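Phosphate-binding protein PstS 2 (Streptococcus pneumoniae, PDB 4H1X) probably captures phosphate outside the cell as the solute-binding component of the PstSACB ABC transporter, which imports it. Local coordinates at residues Ala25-Leu33 / Met247-Ser255; Thr54-Gln62 / Gly69-Val80. All coordinates share one frame; numbering follows the deposited sequence.

Interaction 1: residues Ala25-Leu33 / Met247-Ser255; sequences AFTEITGIL and MAELADVFS
Met-247, present as selenomethionine, reaches Ile-29 and Thr-30 with its terminal methyl. In the conformer modelled here, bends at chi2 and chi3 fold the chain back, bringing CE to 3.6 Å from Ile-29 O and close to Thr-30 CA.

One turn on, Leu-250 points its CB toward the other helix. Its CD2 lies 3.8 Å from Thr-30 CG2 and also meets Phe-26 CE1, while Thr-30 CG2 itself rests on one face of the Phe-26 ring. Thr-30 can offer that methyl because its OG1 turns back to Phe-26 O, at 2.8 Å; the backbone N of Thr-30 reaches the same oxygen from the opposite face of the carbonyl plane.

At Thr-30 and Ala-251 the backbones come nearest, and Ala-251 CB touches Thr-30 O at 3.6 Å. Segments 25-30 and 247-254 run at 130° between their N-to-C directions and belong to one lobe of a periplasmic-binding-protein fold, a lobe assembled from both ends of the chain.

Phe-254 takes the edge of Phe-26 on one face, an edge-to-face pair with planes at 67° and centroids 4.7 Å apart. With chi1 at -180°, Phe-26 stretches across to place CE2 and CZ over that ring. Following the Schellman motif at Gly-31, Ile-32 CD1 in the modelled conformer lies 3.5 Å from Phe-254 CB.

Ser-255 closes the helix, its OG bonded to Ala-251 O at 2.8 Å while its CB lies near Ile-32 CG1.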
loop_
_atom_site.group_PDB
_atom_site.type_symbol
_atom_site.label_atom_id
_atom_site.label_comp_id
_atom_site.label_asym_id
_atom_site.label_seq_id
_atom_site.Cartn_x
_atom_site.Cartn_y
_atom_site.Cartn_z
ATOM N N ALA A 25 -2.976 6.803 -1.953
ATOM C CA ALA A 25 -3.382 5.672 -2.792
ATOM C C ALA A 25 -4.895 5.660 -3.005
ATOM O O ALA A 25 -5.359 5.583 -4.150
ATOM C CB ALA A 25 -2.943 4.379 -2.148
ATOM N N PHE A 26 -5.663 5.741 -1.906
ATOM C CA PHE A 26 -7.123 5.733 -1.960
ATOM C C PHE A 26 -7.659 6.830 -2.878
ATOM O O PHE A 26 -8.454 6.542 -3.763
ATOM C CB PHE A 26 -7.733 5.885 -0.550
ATOM C CG PHE A 26 -9.246 5.868 -0.581
ATOM C CD1 PHE A 26 -9.944 4.665 -0.672
ATOM C CD2 PHE A 26 -9.975 7.056 -0.538
ATOM C CE1 PHE A 26 -11.350 4.647 -0.699
ATOM C CE2 PHE A 26 -11.378 7.039 -0.588
ATOM C CZ PHE A 26 -12.055 5.836 -0.688
ATOM N N THR A 27 -7.235 8.077 -2.664
ATOM C CA THR A 27 -7.726 9.199 -3.456
ATOM C C THR A 27 -7.285 9.085 -4.927
ATOM O O THR A 27 -8.061 9.448 -5.803
ATOM C CB THR A 27 -7.323 10.541 -2.836
ATOM O OG1 THR A 27 -5.905 10.627 -2.789
ATOM C CG2 THR A 27 -7.940 10.755 -1.427
ATOM N N GLU A 28 -6.077 8.552 -5.195
ATOM C CA GLU A 28 -5.628 8.348 -6.585
ATOM C C GLU A 28 -6.498 7.268 -7.284
ATOM O O GLU A 28 -7.028 7.508 -8.372
ATOM C CB GLU A 28 -4.139 7.960 -6.637
ATOM C CG GLU A 28 -3.596 7.688 -8.037
ATOM C CD GLU A 28 -3.763 8.802 -9.055
ATOM O OE1 GLU A 28 -3.452 9.971 -8.724
ATOM O OE2 GLU A 28 -4.193 8.500 -10.192
ATOM N N ILE A 29 -6.623 6.088 -6.659
ATOM C CA ILE A 29 -7.368 4.957 -7.228
ATOM C C ILE A 29 -8.861 5.300 -7.483
ATOM O O ILE A 29 -9.390 4.943 -8.542
ATOM C CB ILE A 29 -7.211 3.668 -6.354
ATOM C CG1 ILE A 29 -5.725 3.217 -6.291
ATOM C CG2 ILE A 29 -8.084 2.514 -6.908
ATOM C CD1 ILE A 29 -5.390 2.291 -5.084
ATOM N N THR A 30 -9.531 5.982 -6.539
ATOM C CA THR A 30 -10.950 6.355 -6.692
ATOM C C THR A 30 -11.159 7.570 -7.638
ATOM O O THR A 30 -12.298 7.863 -8.005
ATOM C CB THR A 30 -11.569 6.673 -5.312
ATOM O OG1 THR A 30 -10.807 7.718 -4.723
ATOM C CG2 THR A 30 -11.641 5.452 -4.396
ATOM N N GLY A 31 -10.080 8.280 -7.975
ATOM C CA GLY A 31 -10.135 9.457 -8.837
ATOM C C GLY A 31 -10.514 10.752 -8.139
ATOM O O GLY A 31 -10.851 11.742 -8.807
ATOM N N ILE A 32 -10.461 10.748 -6.778
ATOM C CA ILE A 32 -10.763 11.905 -5.930
ATOM C C ILE A 32 -9.595 12.889 -6.031
ATOM O O ILE A 32 -9.798 14.089 -5.879
ATOM C CB ILE A 32 -11.046 11.431 -4.471
ATOM C CG1 ILE A 32 -12.453 10.807 -4.371
ATOM C CG2 ILE A 32 -10.876 12.546 -3.427
ATOM C CD1 ILE A 32 -12.606 9.868 -3.219
ATOM N N LEU A 33 -8.384 12.373 -6.299
ATOM C CA LEU A 33 -7.164 13.154 -6.482
ATOM C C LEU A 33 -7.006 13.329 -7.982
ATOM O O LEU A 33 -6.687 12.361 -8.680
ATOM C CB LEU A 33 -5.952 12.436 -5.845
ATOM C CG LEU A 33 -4.571 13.115 -5.951
ATOM C CD1 LEU A 33 -4.512 14.404 -5.141
ATOM C CD2 LEU A 33 -3.477 12.185 -5.480
HETATM N N MSE A 247 -17.918 1.830 -7.560
HETATM C CA MSE A 247 -16.765 2.731 -7.523
HETATM C C MSE A 247 -17.255 4.181 -7.654
HETATM O O MSE A 247 -16.689 5.052 -7.014
HETATM C CB MSE A 247 -15.722 2.394 -8.602
HETATM C CG MSE A 247 -14.828 1.199 -8.253
HETATM SE SE MSE A 247 -13.321 1.534 -7.032
HETATM C CE MSE A 247 -12.242 2.745 -8.160
ATOM N N ALA A 248 -18.347 4.432 -8.429
ATOM C CA ALA A 248 -18.941 5.772 -8.574
ATOM C C ALA A 248 -19.451 6.272 -7.240
ATOM O O ALA A 248 -19.153 7.407 -6.859
ATOM C CB ALA A 248 -20.090 5.751 -9.577
ATOM N N GLU A 249 -20.219 5.418 -6.526
ATOM C CA GLU A 249 -20.765 5.755 -5.217
ATOM C C GLU A 249 -19.637 6.012 -4.255
ATOM O O GLU A 249 -19.712 6.975 -3.507
ATOM C CB GLU A 249 -21.640 4.631 -4.669
ATOM C CG GLU A 249 -23.073 4.663 -5.158
ATOM C CD GLU A 249 -23.922 3.493 -4.701
ATOM O OE1 GLU A 249 -23.368 2.395 -4.457
ATOM O OE2 GLU A 249 -25.154 3.677 -4.601
ATOM N N LEU A 250 -18.582 5.160 -4.295
ATOM C CA LEU A 250 -17.427 5.291 -3.412
ATOM C C LEU A 250 -16.798 6.676 -3.536
ATOM O O LEU A 250 -16.583 7.348 -2.519
ATOM C CB LEU A 250 -16.367 4.199 -3.697
ATOM C CG LEU A 250 -15.200 4.128 -2.699
ATOM C CD1 LEU A 250 -15.712 3.958 -1.245
ATOM C CD2 LEU A 250 -14.243 3.011 -3.072
ATOM N N ALA A 251 -16.525 7.105 -4.778
ATOM C CA ALA A 251 -15.935 8.420 -5.012
ATOM C C ALA A 251 -16.912 9.535 -4.591
ATOM O O ALA A 251 -16.481 10.504 -3.963
ATOM C CB ALA A 251 -15.528 8.572 -6.461
ATOM N N ASP A 252 -18.236 9.350 -4.852
ATOM C CA ASP A 252 -19.288 10.292 -4.450
ATOM C C ASP A 252 -19.318 10.482 -2.924
ATOM O O ASP A 252 -19.436 11.613 -2.444
ATOM C CB ASP A 252 -20.659 9.815 -4.930
ATOM C CG ASP A 252 -20.956 10.077 -6.394
ATOM O OD1 ASP A 252 -20.064 10.614 -7.101
ATOM O OD2 ASP A 252 -22.086 9.738 -6.840
ATOM N N VAL A 253 -19.197 9.375 -2.172
ATOM C CA VAL A 253 -19.215 9.427 -0.710
ATOM C C VAL A 253 -17.958 10.160 -0.181
ATOM O O VAL A 253 -18.095 11.102 0.612
ATOM C CB VAL A 253 -19.381 8.005 -0.091
ATOM C CG1 VAL A 253 -19.139 8.023 1.418
ATOM C CG2 VAL A 253 -20.782 7.435 -0.389
ATOM N N PHE A 254 -16.762 9.731 -0.613
ATOM C CA PHE A 254 -15.528 10.303 -0.070
ATOM C C PHE A 254 -15.258 11.736 -0.554
ATOM O O PHE A 254 -14.545 12.454 0.147
ATOM C CB PHE A 254 -14.339 9.369 -0.277
ATOM C CG PHE A 254 -14.307 8.312 0.809
ATOM C CD1 PHE A 254 -13.654 8.553 2.020
ATOM C CD2 PHE A 254 -15.024 7.126 0.674
ATOM C CE1 PHE A 254 -13.660 7.604 3.044
ATOM C CE2 PHE A 254 -15.020 6.170 1.701
ATOM C CZ PHE A 254 -14.315 6.408 2.871
ATOM N N SER A 255 -15.875 12.177 -1.682
ATOM C CA SER A 255 -15.775 13.566 -2.163
ATOM C C SER A 255 -16.912 14.439 -1.589
ATOM O O SER A 255 -16.967 15.637 -1.881
ATOM C CB SER A 255 -15.814 13.628 -3.695
ATOM O OG SER A 255 -17.100 13.217 -4.149
#

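Interaction 2: residues Thr54-Gln62 / Gly69-Val80; sequences TEGVLSAVQ and GYISLGSLTKSV
Gln-62 lays its flat amide against Ser-79: in the modelled conformer, CB of Ser-79 sits over one face, above the CD-OE1 bond, 3.5 Å from both Gln-62 CD and Gln-62 OE1. The glutamine is extended from the helix, with CG opposite the backbone N (chi1 -170°), and that CG comes within 3.4 Å of Ser-79 O. A second flat group, the Tyr-70 ring, leaves the far side of the strand, where it stacks with Phe-26 and its OH is hydrogen-bonded to Arg-16 N; toward the helix Tyr-70 offers its carbonyl O, which touches Val-57 CG1.

Gly-69 has no side chain, so Val-57 and Val-61 can pack close to the strand backbone, Val-61 CG2 coming 3.8 Å from Gly-69 N. Helix 54-63 joins parallel strands 49-51 and 67-72, a beta-alpha-beta crossover in which strand 12-16 lies between the two strands.

Ile-71 divides its branches between two helix residues: CG2 meets Val-57 CG1, and CD1 reaches Leu-58 CD2 at 3.6 Å. The same Leu-58 methyl meets Val-80 CG2 at 3.7 Å, while Val-80 CG1 turns to Val-61 CG1. Leu-58 is thus pinched between strand and returning loop, where a type I beta turn from Thr-77 to Val-80, containing an ST turn at Thr-77, returns the chain to the helix.

At the helix start, Thr-54 CG2 is tight against Ser-75 CB. Thr-54 OG1 shares a water, 2.7 Å away, with Ser-72 N, which donates to that water at 2.8 Å.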
loop_
_atom_site.group_PDB
_atom_site.type_symbol
_atom_site.label_atom_id
_atom_site.label_comp_id
_atom_site.label_asym_id
_atom_site.label_seq_id
_atom_site.Cartn_x
_atom_site.Cartn_y
_atom_site.Cartn_z
ATOM N N THR A 54 -4.322 3.660 11.099
ATOM C CA THR A 54 -5.230 2.552 10.817
ATOM C C THR A 54 -6.088 2.275 12.066
ATOM O O THR A 54 -7.307 2.138 11.928
ATOM C CB THR A 54 -4.432 1.311 10.387
ATOM O OG1 THR A 54 -3.513 1.683 9.370
ATOM C CG2 THR A 54 -5.326 0.209 9.880
ATOM N N GLU A 55 -5.454 2.229 13.280
ATOM C CA GLU A 55 -6.130 1.986 14.558
ATOM C C GLU A 55 -7.189 3.072 14.822
ATOM O O GLU A 55 -8.274 2.785 15.324
ATOM C CB GLU A 55 -5.101 1.946 15.707
ATOM C CG GLU A 55 -4.123 0.768 15.667
ATOM C CD GLU A 55 -3.155 0.654 14.499
ATOM O OE1 GLU A 55 -2.643 1.696 14.024
ATOM O OE2 GLU A 55 -2.904 -0.493 14.061
ATOM N N GLY A 56 -6.831 4.313 14.489
ATOM C CA GLY A 56 -7.696 5.466 14.681
ATOM C C GLY A 56 -8.925 5.382 13.792
ATOM O O GLY A 56 -10.038 5.653 14.254
ATOM N N VAL A 57 -8.727 4.951 12.517
ATOM C CA VAL A 57 -9.848 4.769 11.568
ATOM C C VAL A 57 -10.769 3.671 12.126
ATOM O O VAL A 57 -11.964 3.917 12.275
ATOM C CB VAL A 57 -9.432 4.491 10.091
ATOM C CG1 VAL A 57 -10.668 4.219 9.228
ATOM C CG2 VAL A 57 -8.677 5.684 9.510
ATOM N N LEU A 58 -10.202 2.509 12.513
ATOM C CA LEU A 58 -10.961 1.375 13.092
ATOM C C LEU A 58 -11.793 1.807 14.287
ATOM O O LEU A 58 -12.983 1.499 14.328
ATOM C CB LEU A 58 -10.042 0.211 13.499
ATOM C CG LEU A 58 -9.451 -0.588 12.343
ATOM C CD1 LEU A 58 -8.375 -1.526 12.830
ATOM C CD2 LEU A 58 -10.513 -1.351 11.602
ATOM N N SER A 59 -11.197 2.565 15.221
ATOM C CA SER A 59 -11.872 3.063 16.423
ATOM C C SER A 59 -13.036 4.007 16.060
ATOM O O SER A 59 -14.114 3.906 16.658
ATOM C CB SER A 59 -10.875 3.785 17.327
ATOM O OG SER A 59 -11.546 4.426 18.402
ATOM N N ALA A 60 -12.789 4.966 15.139
ATOM C CA ALA A 60 -13.800 5.930 14.716
ATOM C C ALA A 60 -14.978 5.227 14.026
ATOM O O ALA A 60 -16.131 5.597 14.262
ATOM C CB ALA A 60 -13.184 6.955 13.780
ATOM N N VAL A 61 -14.696 4.237 13.147
ATOM C CA VAL A 61 -15.780 3.529 12.429
ATOM C C VAL A 61 -16.559 2.626 13.414
ATOM O O VAL A 61 -17.789 2.661 13.432
ATOM C CB VAL A 61 -15.231 2.734 11.225
ATOM C CG1 VAL A 61 -16.311 1.835 10.634
ATOM C CG2 VAL A 61 -14.664 3.682 10.162
ATOM N N GLN A 62 -15.845 1.869 14.269
ATOM C CA GLN A 62 -16.520 1.040 15.289
ATOM C C GLN A 62 -17.347 1.922 16.260
ATOM O O GLN A 62 -18.382 1.486 16.747
ATOM C CB GLN A 62 -15.495 0.208 16.087
ATOM C CG GLN A 62 -16.162 -0.846 16.989
ATOM C CD GLN A 62 -15.215 -1.611 17.884
ATOM O OE1 GLN A 62 -13.997 -1.395 17.900
ATOM N NE2 GLN A 62 -15.765 -2.545 18.653
ATOM N N GLY A 69 -14.790 4.674 6.471
ATOM C CA GLY A 69 -13.365 4.981 6.379
ATOM C C GLY A 69 -12.660 3.960 5.513
ATOM O O GLY A 69 -13.302 3.060 4.955
ATOM N N TYR A 70 -11.335 4.113 5.374
ATOM C CA TYR A 70 -10.564 3.162 4.585
ATOM C C TYR A 70 -9.318 2.764 5.370
ATOM O O TYR A 70 -8.725 3.594 6.072
ATOM C CB TYR A 70 -10.201 3.692 3.181
ATOM C CG TYR A 70 -9.596 5.082 3.216
ATOM C CD1 TYR A 70 -8.243 5.270 3.499
ATOM C CD2 TYR A 70 -10.370 6.209 2.953
ATOM C CE1 TYR A 70 -7.692 6.554 3.571
ATOM C CE2 TYR A 70 -9.832 7.491 3.029
ATOM C CZ TYR A 70 -8.489 7.659 3.314
ATOM O OH TYR A 70 -7.977 8.935 3.381
ATOM N N ILE A 71 -8.946 1.492 5.268
ATOM C CA ILE A 71 -7.764 0.941 5.946
ATOM C C ILE A 71 -7.057 -0.057 5.045
ATOM O O ILE A 71 -7.659 -0.613 4.103
ATOM C CB ILE A 71 -8.172 0.198 7.280
ATOM C CG1 ILE A 71 -9.124 -1.019 6.979
ATOM C CG2 ILE A 71 -8.761 1.151 8.362
ATOM C CD1 ILE A 71 -9.553 -1.918 8.147
ATOM N N SER A 72 -5.791 -0.347 5.383
ATOM C CA SER A 72 -5.039 -1.409 4.726
ATOM C C SER A 72 -5.825 -2.712 4.943
ATOM O O SER A 72 -6.280 -2.972 6.069
ATOM C CB SER A 72 -3.635 -1.497 5.331
ATOM O OG SER A 72 -2.902 -0.302 5.120
ATOM N N LEU A 73 -6.044 -3.507 3.888
ATOM C CA LEU A 73 -6.828 -4.749 3.968
ATOM C C LEU A 73 -6.343 -5.720 5.071
ATOM O O LEU A 73 -7.168 -6.305 5.749
ATOM C CB LEU A 73 -6.836 -5.461 2.613
ATOM C CG LEU A 73 -7.658 -6.746 2.503
ATOM C CD1 LEU A 73 -9.145 -6.518 2.892
ATOM C CD2 LEU A 73 -7.569 -7.308 1.100
ATOM N N GLY A 74 -5.024 -5.851 5.250
ATOM C CA GLY A 74 -4.445 -6.727 6.268
ATOM C C GLY A 74 -4.790 -6.355 7.700
ATOM O O GLY A 74 -4.613 -7.169 8.616
ATOM N N SER A 75 -5.275 -5.126 7.908
ATOM C CA SER A 75 -5.649 -4.613 9.223
ATOM C C SER A 75 -7.138 -4.774 9.550
ATOM O O SER A 75 -7.553 -4.365 10.636
ATOM C CB SER A 75 -5.267 -3.144 9.334
ATOM O OG SER A 75 -3.863 -2.973 9.209
ATOM N N LEU A 76 -7.937 -5.354 8.629
ATOM C CA LEU A 76 -9.382 -5.563 8.831
ATOM C C LEU A 76 -9.628 -6.496 10.009
ATOM O O LEU A 76 -8.904 -7.488 10.169
ATOM C CB LEU A 76 -10.016 -6.141 7.551
ATOM C CG LEU A 76 -11.512 -6.458 7.570
ATOM C CD1 LEU A 76 -12.343 -5.202 7.834
ATOM C CD2 LEU A 76 -11.918 -7.116 6.267
ATOM N N THR A 77 -10.592 -6.132 10.874
ATOM C CA THR A 77 -11.011 -6.944 12.021
ATOM C C THR A 77 -12.521 -7.085 12.022
ATOM O O THR A 77 -13.207 -6.331 11.322
ATOM C CB THR A 77 -10.552 -6.354 13.380
ATOM O OG1 THR A 77 -11.355 -5.217 13.711
ATOM C CG2 THR A 77 -9.072 -6.037 13.447
ATOM N N LYS A 78 -13.044 -7.990 12.882
ATOM C CA LYS A 78 -14.484 -8.222 13.080
ATOM C C LYS A 78 -15.214 -7.004 13.723
ATOM O O LYS A 78 -16.442 -7.018 13.765
ATOM C CB LYS A 78 -14.698 -9.466 13.969
ATOM C CG LYS A 78 -14.162 -9.291 15.395
ATOM C CD LYS A 78 -14.477 -10.452 16.319
ATOM C CE LYS A 78 -13.617 -10.403 17.563
ATOM N NZ LYS A 78 -13.959 -9.257 18.453
ATOM N N SER A 79 -14.465 -5.987 14.228
ATOM C CA SER A 79 -15.036 -4.810 14.893
ATOM C C SER A 79 -15.660 -3.825 13.891
ATOM O O SER A 79 -16.368 -2.893 14.290
ATOM C CB SER A 79 -13.971 -4.111 15.727
ATOM O OG SER A 79 -13.549 -4.955 16.785
ATOM N N VAL A 80 -15.377 -4.019 12.599
ATOM C CA VAL A 80 -15.934 -3.191 11.527
ATOM C C VAL A 80 -16.356 -4.127 10.380
ATOM O O VAL A 80 -15.976 -5.310 10.366
ATOM C CB VAL A 80 -14.970 -2.074 11.034
ATOM C CG1 VAL A 80 -14.616 -1.062 12.131
ATOM C CG2 VAL A 80 -13.716 -2.665 10.406
HETATM O O HOH W 1 -4.493 1.623 6.863
#

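Overall arrangement
Helix 54-63 of interaction 2 packs on one face of strand 67-72 and interaction 1 on the other, within the same lobe, the centres of the two interactions about 18 Å apart. Tyr-70 is the bridge: its CE2 packs 3.6 Å from Phe-26 CD2, and its CD2 lies 3.6 Å from Phe-254 CE1. Phe-254 CZ also reaches Gly-69 CA, so the glycine that receives helix 54-63 on one side meets an aromatic ring on the other. A bound citrate, probably from the crystallisation liquor, is about 3 Å from the side chain of Thr-54, with a weak hydrogen bond between it and Ser-72 OG. This is consistent with interaction 2 bordering a ligand pocket, whereas interaction 1 packs helices behind the strand.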